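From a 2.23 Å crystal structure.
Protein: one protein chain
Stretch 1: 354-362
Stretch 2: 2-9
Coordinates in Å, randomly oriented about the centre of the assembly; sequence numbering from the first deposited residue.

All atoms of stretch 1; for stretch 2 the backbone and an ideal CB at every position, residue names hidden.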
# COMPACT_ATOMS: atom_id res chain seq x y z
N GLY B 354 -3.98 -18.52 -3.03
CA GLY B 354 -3.79 -19.04 -4.40
C GLY B 354 -2.62 -19.99 -4.48
O GLY B 354 -1.97 -20.25 -3.43
N HIS B 355 -2.36 -20.51 -5.69
CA HIS B 355 -1.21 -21.41 -5.95
C HIS B 355 0.10 -20.68 -5.60
O HIS B 355 0.23 -19.46 -5.92
CB HIS B 355 -1.23 -21.92 -7.41
CG HIS B 355 -0.38 -23.14 -7.60
ND1 HIS B 355 0.95 -23.06 -7.96
CD2 HIS B 355 -0.66 -24.46 -7.44
CE1 HIS B 355 1.44 -24.28 -8.02
NE2 HIS B 355 0.47 -25.16 -7.70
N LYS B 356 1.03 -21.41 -4.99
CA LYS B 356 2.43 -21.00 -4.75
C LYS B 356 2.93 -20.12 -5.90
O LYS B 356 3.57 -19.09 -5.62
CB LYS B 356 3.34 -22.23 -4.61
CG LYS B 356 4.01 -22.41 -3.25
CD LYS B 356 3.82 -23.80 -2.60
CE LYS B 356 4.07 -24.99 -3.52
NZ LYS B 356 5.41 -24.96 -4.16
N GLU B 357 2.74 -20.56 -7.14
CA GLU B 357 3.38 -19.94 -8.32
C GLU B 357 2.64 -18.63 -8.59
O GLU B 357 3.32 -17.67 -9.01
CB GLU B 357 3.45 -20.90 -9.51
CG GLU B 357 4.45 -22.04 -9.29
CD GLU B 357 5.19 -22.62 -10.49
OE1 GLU B 357 5.42 -21.89 -11.49
OE2 GLU B 357 5.57 -23.81 -10.43
N VAL B 358 1.33 -18.60 -8.33
CA VAL B 358 0.53 -17.35 -8.46
C VAL B 358 0.99 -16.37 -7.37
O VAL B 358 1.27 -15.21 -7.72
CB VAL B 358 -0.99 -17.61 -8.45
CG1 VAL B 358 -1.79 -16.33 -8.33
CG2 VAL B 358 -1.45 -18.38 -9.69
N ILE B 359 1.14 -16.81 -6.11
CA ILE B 359 1.63 -15.94 -5.00
C ILE B 359 3.02 -15.37 -5.34
O ILE B 359 3.26 -14.19 -5.00
CB ILE B 359 1.66 -16.66 -3.63
CG1 ILE B 359 0.28 -17.18 -3.21
CG2 ILE B 359 2.26 -15.77 -2.56
CD1 ILE B 359 -0.88 -16.21 -3.45
N ASP B 360 3.91 -16.15 -5.96
CA ASP B 360 5.30 -15.71 -6.22
C ASP B 360 5.28 -14.54 -7.20
O ASP B 360 6.10 -13.61 -7.05
CB ASP B 360 6.19 -16.82 -6.78
CG ASP B 360 6.57 -17.88 -5.76
OD1 ASP B 360 6.49 -17.57 -4.54
OD2 ASP B 360 6.92 -19.02 -6.20
N ALA B 361 4.43 -14.63 -8.21
CA ALA B 361 4.26 -13.60 -9.25
C ALA B 361 3.63 -12.36 -8.61
O ALA B 361 4.13 -11.26 -8.89
CB ALA B 361 3.46 -14.13 -10.41
N VAL B 362 2.65 -12.52 -7.72
CA VAL B 362 2.05 -11.37 -6.97
C VAL B 362 3.15 -10.68 -6.15
O VAL B 362 3.21 -9.40 -6.11
CB VAL B 362 0.84 -11.77 -6.10
CG1 VAL B 362 0.39 -10.63 -5.21
CG2 VAL B 362 -0.34 -12.23 -6.94
N UNK B 2 -2.04 -29.96 -12.93
CA UNK B 2 -2.09 -29.76 -11.45
C UNK B 2 -1.22 -28.56 -11.01
O UNK B 2 -0.85 -28.50 -9.81
CB UNK B 2 -1.62 -31.02 -10.73
N UNK B 3 -0.91 -27.62 -11.92
CA UNK B 3 -0.48 -26.24 -11.56
C UNK B 3 -1.08 -25.27 -12.57
O UNK B 3 -1.46 -25.68 -13.66
CB UNK B 3 1.04 -26.11 -11.54
N UNK B 4 -1.17 -23.95 -12.25
CA UNK B 4 -1.74 -22.94 -13.14
C UNK B 4 -0.75 -22.02 -13.86
O UNK B 4 -1.16 -20.95 -14.28
CB UNK B 4 -2.70 -22.07 -12.33
N UNK B 5 0.50 -22.45 -14.02
CA UNK B 5 1.57 -21.76 -14.79
C UNK B 5 0.98 -21.19 -16.10
O UNK B 5 1.30 -20.02 -16.47
CB UNK B 5 2.72 -22.72 -15.10
N UNK B 6 0.17 -21.97 -16.81
CA UNK B 6 -0.33 -21.54 -18.15
C UNK B 6 -1.22 -20.29 -18.02
O UNK B 6 -1.41 -19.59 -19.06
CB UNK B 6 -1.12 -22.67 -18.82
N UNK B 7 -1.80 -20.03 -16.84
CA UNK B 7 -2.80 -18.93 -16.67
C UNK B 7 -2.09 -17.64 -16.21
O UNK B 7 -2.66 -16.55 -16.35
CB UNK B 7 -3.88 -19.33 -15.66
N UNK B 8 -0.89 -17.74 -15.67
CA UNK B 8 -0.14 -16.53 -15.23
C UNK B 8 0.18 -15.64 -16.44
O UNK B 8 0.61 -16.15 -17.48
CB UNK B 8 1.15 -16.92 -14.51
N UNK B 9 -0.17 -14.35 -16.36
CA UNK B 9 0.13 -13.33 -17.38
C UNK B 9 1.65 -13.33 -17.66
O UNK B 9 2.45 -13.51 -16.71
CB UNK B 9 -0.34 -11.95 -16.92

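Position 2 begins the stretch. Its CA-to-CB bond points sideways, and no atom of stretch 1 lies within 5.5 Å of the ideal CB. Almost any side chain would fit. The deposited residue is Ser2, poorly ordered.

At position 3 the CB points toward stretch 1. The ideal CB sits 4.0 Å from His355 CE1 and 5.2 Å from Glu357 OE2. The extended backbone (-143/160) excludes proline. A small or polar residue would suit, and the nearby carboxylate would favour a donor or a positive charge. The deposited residue is Asp3, against that expectation. Its OD2 lies 3.8 Å from Glu357 OE2, two like charges close together. OD1 of Asp3 accepts from the backbone N of position 5 at 3.2 Å.

Position 4 also points toward stretch 1, with its ideal CB 4.7 Å from Val358 CG2 and 5.1 Å from His355 CB. The imidazole face and the valine methyl offer an apolar surface. A compact apolar residue would suit. The deposited residue is Pro4. Its CD lies over the ring face, 3.5 Å from the centroid of the His355 ring and 15° off the ring normal, a CH-pi contact. The ring is held by its own helix start, where His355 ND1 accepts from Glu357 N at 3.2 Å. Pro4 CG also meets Val358 CG2 at 3.9 Å.

At position 5 the bond points sideways, with the ideal CB 4.6 Å from Glu357 OE1. A donor would suit: serine, threonine, asparagine or a longer basic chain. The deposited residue is Thr5. Its OG1 is 3.3 Å from Glu357 OE1 and 3.0 Å from Asp3 OD2. Either would be a weak hydrogen bond; the one hydroxyl proton has both acceptors within reach, and the geometry does not decide between them.

Positions 6 and 7 have no stretch 1 atom within 5.5 Å of their ideal CB, so this contact sets little limit on either. They are His6 and Leu7.

Position 8 points toward the helix, its ideal CB 5.5 Å from Ala361 CB. Val358 and Ala361 offer methyls, so leucine, isoleucine or methionine could reach them. The deposited residue is Ile8, with the largest area covered by stretch 1. Its CG1 meets Val358 CG2 at 4.1 Å, its CG2 meets Ala361 CB at 4.3 Å, and its CD1 lies 3.7 Å from Glu357 O.

Position 9 is out of reach of stretch 1, which therefore sets no limit on its side chain. It is Ser9, an N-cap whose side chain caps a backbone N just past the stretch.

Stretch 2 2-9: SDPTHLIS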
# COMPACT_ATOMS: atom_id res chain seq x y z
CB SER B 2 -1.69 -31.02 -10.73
OG SER B 2 -0.31 -31.29 -10.94
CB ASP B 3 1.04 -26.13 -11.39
CG ASP B 3 1.85 -25.81 -12.64
OD1 ASP B 3 1.23 -25.55 -13.70
OD2 ASP B 3 3.10 -25.84 -12.54
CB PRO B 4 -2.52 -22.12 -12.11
CG PRO B 4 -1.62 -22.10 -10.88
CD PRO B 4 -0.80 -23.36 -10.95
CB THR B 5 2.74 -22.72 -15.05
OG1 THR B 5 3.29 -23.07 -13.79
CG2 THR B 5 3.83 -22.14 -15.93
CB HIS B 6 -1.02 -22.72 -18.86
CG HIS B 6 -2.31 -23.14 -18.22
ND1 HIS B 6 -2.36 -23.80 -17.00
CD2 HIS B 6 -3.59 -23.01 -18.64
CE1 HIS B 6 -3.61 -24.05 -16.69
NE2 HIS B 6 -4.39 -23.58 -17.69
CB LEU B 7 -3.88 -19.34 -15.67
CG LEU B 7 -4.82 -20.48 -16.08
CD1 LEU B 7 -5.55 -21.03 -14.85
CD2 LEU B 7 -5.82 -20.04 -17.11
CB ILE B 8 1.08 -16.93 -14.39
CG1 ILE B 8 0.60 -17.63 -13.12
CG2 ILE B 8 1.95 -15.72 -14.08
CD1 ILE B 8 1.72 -18.19 -12.26
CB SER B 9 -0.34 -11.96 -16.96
OG SER B 9 0.33 -11.50 -15.79
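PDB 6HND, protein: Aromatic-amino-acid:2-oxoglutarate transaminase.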